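Local structure of multicopper oxidase (Pseudomonas thermotolerans, 6VOW) at residues R74-N85 with P117-E128. The protein probably oxidises phenolic and related substrates in the manner of a laccase, passing the electrons through bound copper ions to reduce dioxygen to water. Sequence-based numbering, arbitrary orientation.
Sequences RQGDWLRVRFIN and PGEYFDYVFKTE
W78 and K126 face each other as a non-hydrogen-bonded pair near one end of an antiparallel strand pair, 78-85 against 120-126, in the first cupredoxin-like beta-sandwich of this multicopper oxidase. The indole takes the lysine chain on one face: K126 CG sits 3.5 Å from the centroid of the W78 six-membered ring, a CH-pi contact almost on the ring normal. Bends at chi3 (79°) and chi4 (60°) then turn the lysine back, bringing NZ off-centre over the five-membered ring in a cation-pi contact and within 3.1 Å of G76 O, its hydrogen-bond acceptor. G76 suits the type II turn R74-D77, where a side chain would jam against the preceding carbonyl oxygen. At the six-membered ring, W78 CE3 touches V124 CG1 at 3.8 Å. Without the indole, with an alanine here, the K126 methylenes would probably lose their flat support and the ammonium its ring.

Apolar and aromatic L79, V81, F83, Y123 and F125 line the interior, where L79 CB lies over the F125 ring and L79 CD2 meets F125 CZ at 3.6 Å. W95, between copper-site histidines H94 and H96, meets Y123 edge-to-face. The hydroxyl of buried Y123 hydrogen-bonds with Q112 NE2 and I93 N.

On the face of W78, R80, R82, D122 and K126, long polar chains can reach solvent and pair. R82, bent at chi2 and chi3, lays its guanidinium obliquely against the Y120 ring, the planes 36° apart, in an off-centre cation-pi contact. Its NE forms a bent salt bridge to the syn side of D122 OD1 at 2.7 Å, the oxygen in the guanidinium plane but NE somewhat out of the carboxylate plane.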
ATOM      1  N   ARG A  74       6.240 -12.842 -10.727  1.00 29.19           N
ATOM      2  CA  ARG A  74       5.199 -13.415 -11.587  1.00 34.91           C
ATOM      3  C   ARG A  74       4.532 -14.303 -10.662  1.00 33.83           C
ATOM      4  O   ARG A  74       5.223 -14.855  -9.785  1.00 40.16           O
ATOM      5  CB  ARG A  74       5.870 -14.186 -12.754  1.00 52.72           C
ATOM      6  CG  ARG A  74       5.064 -15.256 -13.479  1.00 62.05           C
ATOM      7  CD  ARG A  74       4.559 -14.740 -14.795  1.00 72.37           C
ATOM      8  NE  ARG A  74       5.649 -14.142 -15.561  1.00 76.19           N
ATOM      9  CZ  ARG A  74       5.489 -13.261 -16.547  1.00 84.77           C
ATOM     10  NH1 ARG A  74       4.277 -12.829 -16.903  1.00 89.97           N
ATOM     11  NH2 ARG A  74       6.550 -12.779 -17.181  1.00 93.28           N
ATOM     12  N   GLN A  75       3.207 -14.372 -10.768  1.00 37.45           N
ATOM     13  CA  GLN A  75       2.407 -15.157  -9.874  1.00 37.04           C
ATOM     14  C   GLN A  75       2.765 -16.608  -9.949  1.00 37.28           C
ATOM     15  O   GLN A  75       2.819 -17.146 -11.031  1.00 37.97           O
ATOM     16  CB  GLN A  75       0.944 -14.985 -10.276  1.00 45.66           C
ATOM     17  CG  GLN A  75      -0.071 -15.712  -9.432  1.00 42.75           C
ATOM     18  CD  GLN A  75      -1.444 -15.417  -9.922  1.00 37.05           C
ATOM     19  OE1 GLN A  75      -1.632 -15.101 -11.089  1.00 37.24           O
ATOM     20  NE2 GLN A  75      -2.417 -15.494  -9.039  1.00 36.27           N
ATOM     21  N   GLY A  76       2.985 -17.226  -8.791  1.00 45.88           N
ATOM     22  CA  GLY A  76       3.381 -18.640  -8.687  1.00 43.59           C
ATOM     23  C   GLY A  76       4.880 -18.757  -8.536  1.00 40.65           C
ATOM     24  O   GLY A  76       5.377 -19.759  -8.110  1.00 45.26           O
ATOM     25  N   ASP A  77       5.608 -17.703  -8.832  1.00 41.33           N
ATOM     26  CA  ASP A  77       7.062 -17.781  -8.742  1.00 40.99           C
ATOM     27  C   ASP A  77       7.605 -17.302  -7.395  1.00 39.13           C
ATOM     28  O   ASP A  77       6.844 -16.791  -6.555  1.00 41.78           O
ATOM     29  CB  ASP A  77       7.689 -16.965  -9.856  1.00 42.76           C
ATOM     30  CG  ASP A  77       7.301 -17.431 -11.223  1.00 40.29           C
ATOM     31  OD1 ASP A  77       6.672 -18.500 -11.355  1.00 43.21           O
ATOM     32  OD2 ASP A  77       7.715 -16.721 -12.151  1.00 44.93           O
ATOM     33  N   TRP A  78       8.910 -17.524  -7.189  1.00 37.93           N
ATOM     34  CA  TRP A  78       9.664 -17.130  -5.969  1.00 36.10           C
ATOM     35  C   TRP A  78      10.243 -15.823  -6.210  1.00 38.02           C
ATOM     36  O   TRP A  78      10.789 -15.590  -7.295  1.00 36.76           O
ATOM     37  CB  TRP A  78      10.817 -18.066  -5.585  1.00 38.86           C
ATOM     38  CG  TRP A  78      10.400 -19.382  -5.040  1.00 44.45           C
ATOM     39  CD1 TRP A  78      10.205 -20.490  -5.764  1.00 51.68           C
ATOM     40  CD2 TRP A  78      10.160 -19.751  -3.692  1.00 49.52           C
ATOM     41  NE1 TRP A  78       9.799 -21.513  -4.985  1.00 54.98           N
ATOM     42  CE2 TRP A  78       9.796 -21.103  -3.694  1.00 61.62           C
ATOM     43  CE3 TRP A  78      10.199 -19.078  -2.478  1.00 45.42           C
ATOM     44  CZ2 TRP A  78       9.473 -21.792  -2.531  1.00 69.67           C
ATOM     45  CZ3 TRP A  78       9.892 -19.745  -1.358  1.00 43.03           C
ATOM     46  CH2 TRP A  78       9.531 -21.087  -1.371  1.00 59.05           C
ATOM     47  N   LEU A  79      10.094 -14.948  -5.190  1.00 35.80           N
ATOM     48  CA  LEU A  79      10.695 -13.645  -5.194  1.00 41.13           C
ATOM     49  C   LEU A  79      11.810 -13.803  -4.227  1.00 39.03           C
ATOM     50  O   LEU A  79      11.507 -14.208  -3.115  1.00 38.47           O
ATOM     51  CB  LEU A  79       9.703 -12.559  -4.669  1.00 42.82           C
ATOM     52  CG  LEU A  79      10.330 -11.183  -4.574  1.00 38.41           C
ATOM     53  CD1 LEU A  79      11.002 -10.883  -5.842  1.00 43.72           C
ATOM     54  CD2 LEU A  79       9.270 -10.129  -4.361  1.00 45.85           C
ATOM     55  N   ARG A  80      13.043 -13.460  -4.622  0.50 38.83           N
ATOM     56  CA  ARG A  80      14.232 -13.595  -3.744  0.50 38.45           C
ATOM     57  C   ARG A  80      14.945 -12.293  -3.748  0.50 37.65           C
ATOM     58  O   ARG A  80      15.380 -11.796  -4.807  0.50 32.51           O
ATOM     59  CB  ARG A  80      15.167 -14.702  -4.246  0.50 44.08           C
ATOM     60  CG  ARG A  80      16.304 -15.083  -3.294  0.50 48.42           C
ATOM     61  CD  ARG A  80      16.831 -16.505  -3.529  0.50 47.69           C
ATOM     62  NE  ARG A  80      17.432 -16.650  -4.859  0.50 44.17           N
ATOM     63  CZ  ARG A  80      17.778 -17.818  -5.379  0.50 38.28           C
ATOM     64  NH1 ARG A  80      17.581 -18.903  -4.711  0.50 35.11           N
ATOM     65  NH2 ARG A  80      18.297 -17.886  -6.571  0.50 32.89           N
ATOM     66  N   VAL A  81      15.008 -11.679  -2.574  1.00 40.47           N
ATOM     67  CA  VAL A  81      15.591 -10.348  -2.486  1.00 39.02           C
ATOM     68  C   VAL A  81      16.621 -10.383  -1.396  1.00 43.12           C
ATOM     69  O   VAL A  81      16.305 -10.616  -0.238  1.00 47.39           O
ATOM     70  CB  VAL A  81      14.582  -9.266  -2.139  1.00 43.39           C
ATOM     71  CG1 VAL A  81      15.357  -7.935  -2.068  1.00 47.22           C
ATOM     72  CG2 VAL A  81      13.474  -9.251  -3.186  1.00 35.48           C
ATOM     73  N   ARG A  82      17.854 -10.180  -1.823  1.00 41.67           N
ATOM     74  CA  ARG A  82      19.005  -9.973  -0.959  1.00 45.73           C
ATOM     75  C   ARG A  82      18.941  -8.504  -0.556  1.00 41.31           C
ATOM     76  O   ARG A  82      19.326  -7.620  -1.322  1.00 34.76           O
ATOM     77  CB  ARG A  82      20.272 -10.359  -1.738  1.00 46.32           C
ATOM     78  CG  ARG A  82      21.603  -9.921  -1.178  1.00 54.04           C
ATOM     79  CD  ARG A  82      21.884 -10.604   0.096  1.00 67.36           C
ATOM     80  NE  ARG A  82      22.191 -12.047  -0.023  1.00 74.56           N
ATOM     81  CZ  ARG A  82      23.383 -12.561  -0.280  1.00 72.59           C
ATOM     82  NH1 ARG A  82      24.434 -11.801  -0.573  1.00 76.20           N
ATOM     83  NH2 ARG A  82      23.500 -13.867  -0.280  1.00 69.08           N
ATOM     84  N   PHE A  83      18.350  -8.273   0.640  1.00 38.29           N
ATOM     85  CA  PHE A  83      18.268  -6.971   1.144  1.00 41.15           C
ATOM     86  C   PHE A  83      19.506  -6.581   1.989  1.00 41.46           C
ATOM     87  O   PHE A  83      19.889  -7.224   2.912  1.00 41.51           O
ATOM     88  CB  PHE A  83      17.010  -6.722   1.929  1.00 41.44           C
ATOM     89  CG  PHE A  83      17.079  -5.436   2.657  1.00 38.22           C
ATOM     90  CD1 PHE A  83      17.207  -4.231   1.944  1.00 51.22           C
ATOM     91  CD2 PHE A  83      17.025  -5.395   4.006  1.00 38.59           C
ATOM     92  CE1 PHE A  83      17.248  -2.999   2.630  1.00 52.51           C
ATOM     93  CE2 PHE A  83      17.083  -4.160   4.709  1.00 37.41           C
ATOM     94  CZ  PHE A  83      17.189  -2.992   4.018  1.00 42.54           C
ATOM     95  N   ILE A  84      20.110  -5.496   1.599  1.00 36.40           N
ATOM     96  CA  ILE A  84      21.332  -5.038   2.224  1.00 43.63           C
ATOM     97  C   ILE A  84      21.083  -3.672   2.793  1.00 42.04           C
ATOM     98  O   ILE A  84      20.753  -2.755   2.045  1.00 33.85           O
ATOM     99  CB  ILE A  84      22.475  -4.921   1.219  1.00 45.71           C
ATOM    100  CG1 ILE A  84      22.706  -6.288   0.519  1.00 54.49           C
ATOM    101  CG2 ILE A  84      23.760  -4.558   1.955  1.00 53.84           C
ATOM    102  CD1 ILE A  84      23.708  -6.256  -0.642  1.00 52.28           C
ATOM    103  N   ASN A  85      21.310  -3.530   4.093  1.00 43.59           N
ATOM    104  CA  ASN A  85      21.067  -2.259   4.795  1.00 31.48           C
ATOM    105  C   ASN A  85      22.333  -1.369   4.750  1.00 43.10           C
ATOM    106  O   ASN A  85      23.309  -1.634   5.445  1.00 44.72           O
ATOM    107  CB  ASN A  85      20.668  -2.557   6.217  1.00 37.77           C
ATOM    108  CG  ASN A  85      20.339  -1.314   7.002  1.00 36.08           C
ATOM    109  OD1 ASN A  85      20.230  -0.251   6.465  1.00 39.59           O
ATOM    110  ND2 ASN A  85      20.141  -1.466   8.243  1.00 47.53           N
ATOM    111  N   PRO A 117      22.884  -1.942  10.145  1.00 43.95           N
ATOM    112  CA  PRO A 117      23.684  -1.302   9.160  1.00 43.02           C
ATOM    113  C   PRO A 117      24.790  -2.185   8.662  1.00 47.81           C
ATOM    114  O   PRO A 117      25.397  -2.840   9.445  1.00 49.53           O
ATOM    115  CB  PRO A 117      24.258  -0.111   9.927  1.00 47.86           C
ATOM    116  CG  PRO A 117      23.163   0.249  10.861  1.00 36.17           C
ATOM    117  CD  PRO A 117      22.751  -1.077  11.344  1.00 44.74           C
ATOM    118  N   GLY A 118      24.992  -2.249   7.353  1.00 60.53           N
ATOM    119  CA  GLY A 118      26.050  -3.065   6.731  1.00 47.79           C
ATOM    120  C   GLY A 118      25.811  -4.541   6.584  1.00 55.78           C
ATOM    121  O   GLY A 118      26.649  -5.224   5.959  1.00 62.09           O
ATOM    122  N   GLU A 119      24.702  -5.037   7.165  1.00 50.81           N
ATOM    123  CA  GLU A 119      24.286  -6.427   7.098  1.00 49.20           C
ATOM    124  C   GLU A 119      23.300  -6.591   5.898  1.00 46.71           C
ATOM    125  O   GLU A 119      23.059  -5.617   5.179  1.00 43.83           O
ATOM    126  CB  GLU A 119      23.552  -6.843   8.402  1.00 52.84           C
ATOM    127  CG  GLU A 119      24.321  -6.980   9.729  1.00 59.47           C
ATOM    128  CD  GLU A 119      23.417  -7.551  10.872  1.00 83.86           C
ATOM    129  OE1 GLU A 119      22.163  -7.772  10.671  1.00 60.70           O
ATOM    130  OE2 GLU A 119      23.948  -7.779  11.999  1.00 82.26           O
ATOM    131  N   TYR A 120      22.763  -7.820   5.716  1.00 52.55           N
ATOM    132  CA  TYR A 120      21.787  -8.197   4.677  1.00 40.18           C
ATOM    133  C   TYR A 120      20.781  -9.175   5.182  1.00 40.41           C
ATOM    134  O   TYR A 120      20.969  -9.758   6.202  1.00 51.37           O
ATOM    135  CB  TYR A 120      22.494  -8.744   3.414  1.00 49.06           C
ATOM    136  CG  TYR A 120      23.106 -10.083   3.545  1.00 48.40           C
ATOM    137  CD1 TYR A 120      24.416 -10.238   4.060  1.00 50.13           C
ATOM    138  CD2 TYR A 120      22.395 -11.231   3.162  1.00 46.77           C
ATOM    139  CE1 TYR A 120      24.985 -11.504   4.197  1.00 50.21           C
ATOM    140  CE2 TYR A 120      22.960 -12.501   3.311  1.00 52.05           C
ATOM    141  CZ  TYR A 120      24.255 -12.609   3.790  1.00 52.02           C
ATOM    142  OH  TYR A 120      24.790 -13.837   3.930  1.00 58.75           O
ATOM    143  N   PHE A 121      19.659  -9.329   4.480  1.00 43.09           N
ATOM    144  CA  PHE A 121      18.637 -10.311   4.863  1.00 42.24           C
ATOM    145  C   PHE A 121      18.079 -10.750   3.511  1.00 46.73           C
ATOM    146  O   PHE A 121      17.965  -9.945   2.542  1.00 48.20           O
ATOM    147  CB  PHE A 121      17.525  -9.725   5.770  1.00 38.69           C
ATOM    148  CG  PHE A 121      16.595 -10.752   6.340  1.00 40.94           C
ATOM    149  CD1 PHE A 121      15.420 -11.110   5.665  1.00 34.77           C
ATOM    150  CD2 PHE A 121      16.878 -11.390   7.590  1.00 43.38           C
ATOM    151  CE1 PHE A 121      14.525 -12.030   6.224  1.00 39.64           C
ATOM    152  CE2 PHE A 121      15.979 -12.332   8.144  1.00 48.73           C
ATOM    153  CZ  PHE A 121      14.801 -12.646   7.462  1.00 44.57           C
ATOM    154  N   ASP A 122      17.848 -12.046   3.417  1.00 42.56           N
ATOM    155  CA  ASP A 122      17.371 -12.632   2.178  1.00 43.01           C
ATOM    156  C   ASP A 122      15.906 -12.893   2.357  1.00 39.32           C
ATOM    157  O   ASP A 122      15.531 -13.836   3.083  1.00 44.76           O
ATOM    158  CB  ASP A 122      18.105 -13.902   1.928  1.00 46.94           C
ATOM    159  CG  ASP A 122      19.429 -13.709   1.235  1.00 57.48           C
ATOM    160  OD1 ASP A 122      19.584 -12.806   0.410  1.00 56.83           O
ATOM    161  OD2 ASP A 122      20.324 -14.528   1.464  1.00 66.15           O
ATOM    162  N   TYR A 123      15.082 -12.067   1.686  1.00 39.71           N
ATOM    163  CA  TYR A 123      13.625 -12.291   1.691  1.00 43.17           C
ATOM    164  C   TYR A 123      13.359 -13.181   0.515  1.00 40.19           C
ATOM    165  O   TYR A 123      13.601 -12.779  -0.589  1.00 44.03           O
ATOM    166  CB  TYR A 123      12.772 -10.997   1.610  1.00 39.64           C
ATOM    167  CG  TYR A 123      12.994 -10.070   2.810  1.00 38.75           C
ATOM    168  CD1 TYR A 123      12.250 -10.190   3.948  1.00 37.84           C
ATOM    169  CD2 TYR A 123      13.936  -9.059   2.759  1.00 40.78           C
ATOM    170  CE1 TYR A 123      12.448  -9.364   5.041  1.00 39.11           C
ATOM    171  CE2 TYR A 123      14.151  -8.214   3.835  1.00 45.70           C
ATOM    172  CZ  TYR A 123      13.415  -8.378   4.971  1.00 34.48           C
ATOM    173  OH  TYR A 123      13.684  -7.567   6.002  1.00 38.19           O
ATOM    174  N   VAL A 124      12.883 -14.394   0.766  1.00 45.98           N
ATOM    175  CA  VAL A 124      12.426 -15.342  -0.258  1.00 48.55           C
ATOM    176  C   VAL A 124      11.015 -15.772   0.023  1.00 43.52           C
ATOM    177  O   VAL A 124      10.735 -16.324   1.118  1.00 41.05           O
ATOM    178  CB  VAL A 124      13.185 -16.729  -0.268  1.00 50.67           C
ATOM    179  CG1 VAL A 124      13.370 -17.199  -1.696  1.00 53.26           C
ATOM    180  CG2 VAL A 124      14.488 -16.708   0.473  1.00 50.08           C
ATOM    181  N   PHE A 125      10.121 -15.599  -0.940  1.00 35.66           N
ATOM    182  CA  PHE A 125       8.755 -16.118  -0.724  1.00 36.93           C
ATOM    183  C   PHE A 125       8.115 -16.228  -2.088  1.00 34.15           C
ATOM    184  O   PHE A 125       8.607 -15.644  -3.085  1.00 45.89           O
ATOM    185  CB  PHE A 125       7.948 -15.185   0.171  1.00 39.15           C
ATOM    186  CG  PHE A 125       8.036 -13.737  -0.265  1.00 39.50           C
ATOM    187  CD1 PHE A 125       9.071 -12.907   0.177  1.00 43.19           C
ATOM    188  CD2 PHE A 125       7.099 -13.171  -1.172  1.00 36.10           C
ATOM    189  CE1 PHE A 125       9.135 -11.569  -0.232  1.00 34.72           C
ATOM    190  CE2 PHE A 125       7.184 -11.820  -1.540  1.00 39.75           C
ATOM    191  CZ  PHE A 125       8.194 -11.039  -1.053  1.00 32.54           C
ATOM    192  N   LYS A 126       7.113 -17.072  -2.162  1.00 37.82           N
ATOM    193  CA  LYS A 126       6.348 -17.213  -3.385  1.00 41.95           C
ATOM    194  C   LYS A 126       5.288 -16.113  -3.319  1.00 39.01           C
ATOM    195  O   LYS A 126       4.710 -15.832  -2.254  1.00 46.97           O
ATOM    196  CB  LYS A 126       5.667 -18.615  -3.478  1.00 45.84           C
ATOM    197  CG  LYS A 126       6.570 -19.835  -3.466  1.00 58.25           C
ATOM    198  CD  LYS A 126       5.759 -21.147  -3.552  1.00 69.88           C
ATOM    199  CE  LYS A 126       5.297 -21.447  -4.969  1.00 67.37           C
ATOM    200  NZ  LYS A 126       6.457 -21.583  -5.903  1.00 87.29           N
ATOM    201  N   THR A 127       5.066 -15.501  -4.487  1.00 41.02           N
ATOM    202  CA  THR A 127       4.019 -14.563  -4.753  1.00 33.95           C
ATOM    203  C   THR A 127       2.890 -15.256  -5.492  1.00 38.77           C
ATOM    204  O   THR A 127       2.969 -15.421  -6.710  1.00 41.98           O
ATOM    205  CB  THR A 127       4.611 -13.423  -5.586  1.00 39.26           C
ATOM    206  OG1 THR A 127       5.174 -13.954  -6.797  1.00 39.95           O
ATOM    207  CG2 THR A 127       5.732 -12.714  -4.838  1.00 43.75           C
ATOM    208  N   GLU A 128       1.895 -15.755  -4.769  1.00 38.39           N
ATOM    209  CA  GLU A 128       0.750 -16.417  -5.307  1.00 38.95           C
ATOM    210  C   GLU A 128      -0.374 -15.490  -5.773  1.00 52.18           C
ATOM    211  O   GLU A 128      -1.340 -16.023  -6.369  1.00 45.22           O
ATOM    212  CB  GLU A 128       0.137 -17.403  -4.279  1.00 46.85           C
ATOM    213  CG  GLU A 128       1.121 -18.459  -3.739  1.00 45.58           C
ATOM    214  CD  GLU A 128       1.478 -19.578  -4.726  1.00 53.52           C
ATOM    215  OE1 GLU A 128       1.001 -19.587  -5.875  1.00 65.79           O
ATOM    216  OE2 GLU A 128       2.237 -20.478  -4.354  1.00 70.32           O
TER